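Local structure of putative alpha-L-fucosidase (Bacteroides thetaiotaomicron VPI-5482, 3GZA) at residues C73-L78 with N310-L315; M178-G183 with P267-T272. The protein probably hydrolyses alpha-L-fucosidic bonds, releasing L-fucose from glycans or other fucosides. All coordinates share one frame; numbering follows the deposited sequence. Where two conformers were deposited one is given.

Overall arrangement
Both contacts are buried near the centre of the chain, within the barrel formed by the parallel strands of the fucosidase domain. Contact 1 joins strands 75-79 and 312-317, which are separated by a single strand, 22-26. Contact 2 spans more of the barrel, from strand 178-181 to strand 264-273. They meet where 312-317 pairs with 264-273, joined by probable backbone hydrogen bonds such as Ile314 N to Ala270 O. Neither has a hydrogen bond between its own segments, but their chemistry differs. Contact 1 is essentially apolar, a phenylalanine against branched aliphatic groups, whereas contact 2 sets an indole beside a carboxylate and has a bound buffer molecule at its side.

Contact 1: residues C73-L78 with N310-L315; sequences CKFAVL and NATLIL
Apolar contact at the rim of one ring carries most of this interface: Phe75 turns its edge, not a face, to Thr312 and Ile314. CE1 lies 3.7 Å from Thr312 CG2, and this methyl sits in the plane of the ring. Beside it, CZ is 3.8 Å from Ile314 CG1, and the isoleucine crosses the phenyl at about a right angle. A chi1 of 64° places the Phe75 ring between its own backbone N and carbonyl carbon, from where it can extend to the other strand. Strands 75-79 and 312-317 both pair in parallel with strand 22-26, in the manner of a TIM barrel, and a long, flat side chain can reach past the intervening strand. Without the ring, as with an alanine here, the Thr312 methyl and Ile314 would probably face a gap and Tyr177 would lose its stacking partner. A second apolar contact, looser, brings Cys73 SG to 4.4 Å from Leu315 CD1; Ala24 and Met22 of strand 22-26 lie alongside. The polar part is played by Thr312, whose branching suits it to two tasks: its methyl meets the phenyl while OG1 hydrogen-bonds to the backbone oxygen of Trp17.

Contact 2: residues M178-G183 with P267-T272; sequences MIWFDG and PAMADT
Trp180, whose six-membered ring meets Met269 and Asp271, uses NE1 together with the backbone N of Gly183 to grip one sulfonate oxygen, O2S, of a bound HEPES molecule, probably from the crystallisation liquor. Tryptophan suits the place because it pairs a polar N-H with a broad apolar body. With CG anti to the backbone N (chi1 -179°), the six-membered ring is carried out to where CZ2 and CH2 meet the two partners. CH2 lies 4.1 Å from Asp271 OD2, which approaches the edge near the ring plane; ring and carboxylate planes are 35° apart. At that length the contact is mostly packing, though the weakly positive C-H rim may suit the oxygen. The other carboxylate oxygen, OD1, accepts a hydrogen bond from Trp219 NE1, which helps to fix the rotation of the group. Met269, a selenomethionine here, bends at chi2 and chi3 to bring CE 4.2 Å from Trp180 CZ2, its flexible chain crossing the rigid indole at about a right angle. With 12.0 Å between Trp180 CA and Met269 CA, side chains alone join the strands inside the TIM barrel, and the bound buffer is consistent with a pocket there. Around them, Tyr209 meets Trp180 edge-to-face and Tyr128 of strand 124-129 also adjoins it, Ile314 of strand 312-317 touches both Trp180 and Met269, and Trp17 of helix 15-20 packs on Met269.

Contact 1: residues C73-L78 with N310-L315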
ATOM      1  N   CYS A  73      -0.206  35.182  -7.399  1.00 25.61           N
ATOM      2  CA  CYS A  73       0.185  33.877  -7.963  1.00 25.72           C
ATOM      3  C   CYS A  73      -0.564  33.590  -9.259  1.00 25.24           C
ATOM      4  O   CYS A  73      -1.782  33.840  -9.357  1.00 26.42           O
ATOM      5  CB  CYS A  73      -0.117  32.755  -6.960  1.00 26.05           C
ATOM      6  SG  CYS A  73       0.830  33.003  -5.442  1.00 26.63           S
ATOM      7  N   LYS A  74       0.192  33.125 -10.261  1.00 24.84           N
ATOM      8  CA  LYS A  74      -0.341  32.811 -11.584  1.00 24.74           C
ATOM      9  C   LYS A  74      -0.415  31.308 -11.835  1.00 24.73           C
ATOM     10  O   LYS A  74      -0.983  30.867 -12.853  1.00 26.42           O
ATOM     11  CB  LYS A  74       0.429  33.542 -12.702  1.00 24.15           C
ATOM     12  CG  LYS A  74       0.386  35.048 -12.566  1.00 27.46           C
ATOM     13  CD  LYS A  74      -1.028  35.589 -12.661  1.00 32.51           C
ATOM     14  CE  LYS A  74      -1.047  37.116 -12.563  1.00 38.04           C
ATOM     15  NZ  LYS A  74      -0.274  37.727 -13.642  1.00 40.82           N
ATOM     16  N   PHE A  75       0.285  30.548 -10.996  1.00 25.09           N
ATOM     17  CA  PHE A  75       0.262  29.091 -11.076  1.00 25.45           C
ATOM     18  C   PHE A  75       0.186  28.558  -9.674  1.00 25.67           C
ATOM     19  O   PHE A  75       0.538  29.264  -8.704  1.00 25.78           O
ATOM     20  CB  PHE A  75       1.454  28.507 -11.837  1.00 25.44           C
ATOM     21  CG  PHE A  75       2.767  28.764 -11.195  1.00 24.14           C
ATOM     22  CD1 PHE A  75       3.524  29.856 -11.601  1.00 26.11           C
ATOM     23  CD2 PHE A  75       3.340  27.865 -10.333  1.00 26.54           C
ATOM     24  CE1 PHE A  75       4.757  30.096 -11.060  1.00 26.61           C
ATOM     25  CE2 PHE A  75       4.572  28.088  -9.790  1.00 28.32           C
ATOM     26  CZ  PHE A  75       5.315  29.205 -10.192  1.00 25.82           C
ATOM     27  N   ALA A  76      -0.298  27.327  -9.532  1.00 25.54           N
ATOM     28  CA  ALA A  76      -0.459  26.712  -8.187  1.00 25.06           C
ATOM     29  C   ALA A  76      -0.188  25.213  -8.373  1.00 26.16           C
ATOM     30  O   ALA A  76      -0.642  24.613  -9.330  1.00 26.51           O
ATOM     31  CB  ALA A  76      -1.874  26.963  -7.595  1.00 25.65           C
ATOM     32  N   VAL A  77       0.564  24.670  -7.436  1.00 24.40           N
ATOM     33  CA  VAL A  77       1.032  23.282  -7.459  1.00 25.38           C
ATOM     34  C   VAL A  77       0.612  22.580  -6.187  1.00 26.21           C
ATOM     35  O   VAL A  77       0.700  23.140  -5.103  1.00 25.62           O
ATOM     36  CB  VAL A  77       2.581  23.288  -7.588  1.00 25.02           C
ATOM     37  CG1 VAL A  77       3.182  21.869  -7.650  1.00 26.96           C
ATOM     38  CG2 VAL A  77       3.043  24.124  -8.808  1.00 28.62           C
ATOM     39  N   LEU A  78       0.188  21.318  -6.306  1.00 25.94           N
ATOM     40  CA  LEU A  78      -0.181  20.489  -5.176  1.00 25.83           C
ATOM     41  C   LEU A  78       0.667  19.247  -5.074  1.00 27.07           C
ATOM     42  O   LEU A  78       0.976  18.637  -6.078  1.00 25.30           O
ATOM     43  CB  LEU A  78      -1.647  20.016  -5.353  1.00 26.93           C
ATOM     44  CG  LEU A  78      -2.179  19.028  -4.318  1.00 26.19           C
ATOM     45  CD1 LEU A  78      -2.153  19.587  -2.868  1.00 27.30           C
ATOM     46  CD2 LEU A  78      -3.622  18.498  -4.661  1.00 26.26           C
ATOM     47  N   ASN A 310      14.987  38.679 -11.482  1.00 24.18           N
ATOM     48  CA  ASN A 310      14.866  37.740 -12.594  1.00 23.80           C
ATOM     49  C   ASN A 310      14.661  36.304 -12.157  1.00 23.93           C
ATOM     50  O   ASN A 310      15.178  35.379 -12.759  1.00 24.06           O
ATOM     51  CB  ASN A 310      16.150  37.805 -13.463  1.00 23.64           C
ATOM     52  CG  ASN A 310      15.982  37.159 -14.822  1.00 23.77           C
ATOM     53  OD1 ASN A 310      14.863  37.094 -15.380  1.00 24.01           O
ATOM     54  ND2 ASN A 310      17.128  36.740 -15.418  1.00 24.05           N
ATOM     55  N   ALA A 311      13.908  36.104 -11.074  1.00 23.97           N
ATOM     56  CA  ALA A 311      13.528  34.792 -10.623  1.00 24.73           C
ATOM     57  C   ALA A 311      12.002  34.763 -10.362  1.00 26.23           C
ATOM     58  O   ALA A 311      11.447  35.699  -9.840  1.00 31.22           O
ATOM     59  CB  ALA A 311      14.309  34.416  -9.314  1.00 25.09           C
ATOM     60  N   THR A 312      11.339  33.682 -10.736  1.00 24.47           N
ATOM     61  CA  THR A 312       9.965  33.452 -10.392  1.00 25.01           C
ATOM     62  C   THR A 312       9.924  32.894  -8.975  1.00 24.58           C
ATOM     63  O   THR A 312      10.663  31.969  -8.619  1.00 24.59           O
ATOM     64  CB  THR A 312       9.267  32.585 -11.423  1.00 24.71           C
ATOM     65  OG1 THR A 312       9.063  33.410 -12.597  1.00 25.24           O
ATOM     66  CG2 THR A 312       7.908  32.035 -10.892  1.00 26.03           C
ATOM     67  N   LEU A 313       9.034  33.447  -8.162  1.00 24.49           N
ATOM     68  CA  LEU A 313       8.927  33.158  -6.742  1.00 24.02           C
ATOM     69  C   LEU A 313       7.780  32.203  -6.471  1.00 24.21           C
ATOM     70  O   LEU A 313       6.636  32.439  -6.924  1.00 25.80           O
ATOM     71  CB  LEU A 313       8.678  34.465  -6.006  1.00 24.98           C
ATOM     72  CG  LEU A 313       8.341  34.429  -4.512  1.00 23.67           C
ATOM     73  CD1 LEU A 313       9.537  33.856  -3.688  1.00 25.94           C
ATOM     74  CD2 LEU A 313       7.912  35.821  -3.946  1.00 24.85           C
ATOM     75  N   ILE A 314       8.057  31.159  -5.687  1.00 23.89           N
ATOM     76  CA  ILE A 314       7.062  30.207  -5.281  1.00 24.89           C
ATOM     77  C   ILE A 314       6.824  30.288  -3.767  1.00 24.20           C
ATOM     78  O   ILE A 314       7.751  30.104  -3.002  1.00 24.36           O
ATOM     79  CB  ILE A 314       7.407  28.748  -5.680  1.00 25.40           C
ATOM     80  CG1 ILE A 314       7.627  28.693  -7.210  1.00 27.67           C
ATOM     81  CG2 ILE A 314       6.277  27.789  -5.208  1.00 26.97           C
ATOM     82  CD1 ILE A 314       7.976  27.246  -7.755  1.00 25.20           C
ATOM     83  N   LEU A 315       5.594  30.571  -3.373  1.00 24.76           N
ATOM     84  CA  LEU A 315       5.243  30.598  -1.984  1.00 24.50           C
ATOM     85  C   LEU A 315       4.676  29.269  -1.500  1.00 26.05           C
ATOM     86  O   LEU A 315       3.763  28.724  -2.138  1.00 25.87           O
ATOM     87  CB  LEU A 315       4.189  31.698  -1.742  1.00 24.82           C
ATOM     88  CG  LEU A 315       4.543  33.159  -2.054  1.00 25.73           C
ATOM     89  CD1 LEU A 315       3.292  34.040  -1.932  1.00 27.31           C
ATOM     90  CD2 LEU A 315       5.671  33.659  -1.142  1.00 27.68           C
TER

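Contact 2: residues M178-G183 with P267-T272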
HETATM    1  N   MSE A 178       3.658  22.568 -14.536  1.00 25.36           N
HETATM    2  CA  MSE A 178       4.908  21.899 -14.253  1.00 25.12           C
HETATM    3  C   MSE A 178       4.604  20.582 -13.571  1.00 26.21           C
HETATM    4  O   MSE A 178       3.483  20.382 -13.038  1.00 25.83           O
HETATM    5  CB  MSE A 178       5.765  22.705 -13.245  1.00 25.78           C
HETATM    6  CG  MSE A 178       5.251  22.814 -11.863  1.00 24.26           C
HETATM    7 SE   MSE A 178       6.494  23.496 -10.595  0.75 25.25          SE
HETATM    8  CE  MSE A 178       6.561  25.341 -11.174  1.00 26.70           C
ATOM      9  N   ILE A 179       5.612  19.715 -13.619  1.00 25.17           N
ATOM     10  CA  ILE A 179       5.714  18.506 -12.792  0.50 24.85           C
ATOM     11  C   ILE A 179       6.992  18.772 -11.997  1.00 25.40           C
ATOM     12  O   ILE A 179       8.048  18.995 -12.598  1.00 27.04           O
ATOM     13  CB  ILE A 179       5.858  17.176 -13.528  0.50 24.87           C
ATOM     14  CG1 ILE A 179       4.537  16.800 -14.239  0.50 23.33           C
ATOM     15  CG2 ILE A 179       6.319  16.075 -12.540  0.50 25.29           C
ATOM     16  CD1 ILE A 179       3.325  16.519 -13.351  0.50 24.47           C
ATOM     17  N   TRP A 180       6.863  18.782 -10.670  1.00 25.01           N
ATOM     18  CA  TRP A 180       7.936  19.042  -9.727  1.00 24.55           C
ATOM     19  C   TRP A 180       8.150  17.797  -8.899  1.00 25.19           C
ATOM     20  O   TRP A 180       7.277  17.381  -8.154  1.00 26.66           O
ATOM     21  CB  TRP A 180       7.518  20.171  -8.793  1.00 25.08           C
ATOM     22  CG  TRP A 180       8.478  20.646  -7.713  1.00 24.82           C
ATOM     23  CD1 TRP A 180       9.603  20.014  -7.229  1.00 25.25           C
ATOM     24  CD2 TRP A 180       8.330  21.834  -6.922  1.00 25.19           C
ATOM     25  NE1 TRP A 180      10.185  20.757  -6.249  1.00 26.50           N
ATOM     26  CE2 TRP A 180       9.423  21.880  -6.031  1.00 24.88           C
ATOM     27  CE3 TRP A 180       7.391  22.875  -6.902  1.00 27.22           C
ATOM     28  CZ2 TRP A 180       9.589  22.902  -5.120  1.00 27.45           C
ATOM     29  CZ3 TRP A 180       7.566  23.900  -5.993  1.00 28.61           C
ATOM     30  CH2 TRP A 180       8.622  23.880  -5.078  1.00 27.91           C
ATOM     31  N   PHE A 181       9.319  17.208  -9.021  1.00 24.12           N
ATOM     32  CA  PHE A 181       9.682  16.048  -8.228  1.00 25.30           C
ATOM     33  C   PHE A 181      10.475  16.482  -7.014  1.00 25.66           C
ATOM     34  O   PHE A 181      11.409  17.301  -7.146  1.00 25.82           O
ATOM     35  CB  PHE A 181      10.517  15.098  -9.049  1.00 24.77           C
ATOM     36  CG  PHE A 181       9.757  14.456 -10.177  1.00 23.99           C
ATOM     37  CD1 PHE A 181       8.982  13.353  -9.922  1.00 27.77           C
ATOM     38  CD2 PHE A 181       9.892  14.881 -11.482  1.00 26.57           C
ATOM     39  CE1 PHE A 181       8.279  12.707 -10.945  1.00 27.43           C
ATOM     40  CE2 PHE A 181       9.145  14.248 -12.514  1.00 26.97           C
ATOM     41  CZ  PHE A 181       8.351  13.169 -12.213  1.00 26.41           C
ATOM     42  N   ASP A 182      10.125  15.940  -5.838  1.00 25.40           N
ATOM     43  CA  ASP A 182      10.835  16.238  -4.572  1.00 24.49           C
ATOM     44  C   ASP A 182      12.292  15.867  -4.647  1.00 25.93           C
ATOM     45  O   ASP A 182      12.632  14.706  -4.556  1.00 25.39           O
ATOM     46  CB  ASP A 182      10.133  15.457  -3.429  1.00 26.16           C
ATOM     47  CG  ASP A 182      10.824  15.575  -2.111  1.00 26.83           C
ATOM     48  OD1 ASP A 182      11.636  16.529  -1.920  1.00 27.10           O
ATOM     49  OD2 ASP A 182      10.520  14.711  -1.243  1.00 27.51           O
ATOM     50  N   GLY A 183      13.152  16.861  -4.724  1.00 24.51           N
ATOM     51  CA  GLY A 183      14.557  16.570  -4.904  1.00 24.87           C
ATOM     52  C   GLY A 183      14.913  15.980  -6.243  1.00 25.03           C
ATOM     53  O   GLY A 183      15.980  15.395  -6.390  1.00 25.79           O
ATOM     54  N   PRO A 267      16.287  28.751 -16.014  1.00 23.29           N
ATOM     55  CA  PRO A 267      16.079  29.954 -15.230  1.00 23.07           C
ATOM     56  C   PRO A 267      15.829  29.753 -13.760  1.00 23.86           C
ATOM     57  O   PRO A 267      15.465  28.673 -13.297  1.00 24.03           O
ATOM     58  CB  PRO A 267      14.907  30.643 -15.935  1.00 23.72           C
ATOM     59  CG  PRO A 267      14.214  29.514 -16.654  1.00 24.64           C
ATOM     60  CD  PRO A 267      15.205  28.540 -16.991  1.00 25.03           C
ATOM     61  N   ALA A 268      16.062  30.841 -13.029  1.00 23.93           N
ATOM     62  CA  ALA A 268      15.986  30.821 -11.579  1.00 24.11           C
ATOM     63  C   ALA A 268      14.606  30.766 -10.937  1.00 25.26           C
ATOM     64  O   ALA A 268      13.673  31.472 -11.290  1.00 24.43           O
ATOM     65  CB  ALA A 268      16.759  32.026 -11.004  1.00 25.40           C
HETATM   66  N   MSE A 269      14.512  29.906  -9.957  1.00 24.86           N
HETATM   67  CA  MSE A 269      13.342  29.765  -9.112  1.00 24.50           C
HETATM   68  C   MSE A 269      13.739  30.157  -7.688  1.00 24.42           C
HETATM   69  O   MSE A 269      14.799  29.799  -7.210  1.00 25.02           O
HETATM   70  CB  MSE A 269      12.872  28.323  -9.094  1.00 25.47           C
HETATM   71  CG  MSE A 269      11.692  28.099  -8.322  1.00 26.90           C
HETATM   72 SE   MSE A 269      12.005  27.392  -6.514  0.75 26.68          SE
HETATM   73  CE  MSE A 269      12.191  25.553  -7.019  1.00 25.73           C
ATOM     74  N   ALA A 270      12.906  30.970  -7.036  1.00 24.81           N
ATOM     75  CA  ALA A 270      13.053  31.307  -5.612  1.00 23.86           C
ATOM     76  C   ALA A 270      11.869  30.695  -4.906  1.00 24.34           C
ATOM     77  O   ALA A 270      10.784  30.559  -5.493  1.00 25.16           O
ATOM     78  CB  ALA A 270      13.063  32.830  -5.399  1.00 22.68           C
ATOM     79  N   ASP A 271      12.050  30.251  -3.657  1.00 23.66           N
ATOM     80  CA  ASP A 271      10.926  29.705  -2.927  1.00 24.56           C
ATOM     81  C   ASP A 271      11.071  29.933  -1.431  1.00 25.00           C
ATOM     82  O   ASP A 271      12.191  30.117  -0.943  1.00 24.66           O
ATOM     83  CB  ASP A 271      10.620  28.224  -3.258  1.00 24.29           C
ATOM     84  CG  ASP A 271      11.686  27.220  -2.835  1.00 27.10           C
ATOM     85  OD1 ASP A 271      12.805  27.540  -2.414  1.00 26.62           O
ATOM     86  OD2 ASP A 271      11.365  25.995  -2.978  1.00 26.76           O
ATOM     87  N   THR A 272       9.925  29.926  -0.761  1.00 24.61           N
ATOM     88  CA  THR A 272       9.909  30.071   0.685  1.00 24.67           C
ATOM     89  C   THR A 272       8.551  29.667   1.212  1.00 24.87           C
ATOM     90  O   THR A 272       7.552  29.881   0.584  1.00 25.07           O
ATOM     91  CB  THR A 272      10.171  31.529   1.131  1.00 26.22           C
ATOM     92  OG1 THR A 272      10.137  31.637   2.575  1.00 25.91           O
ATOM     93  CG2 THR A 272       9.155  32.539   0.533  1.00 26.41           C
TER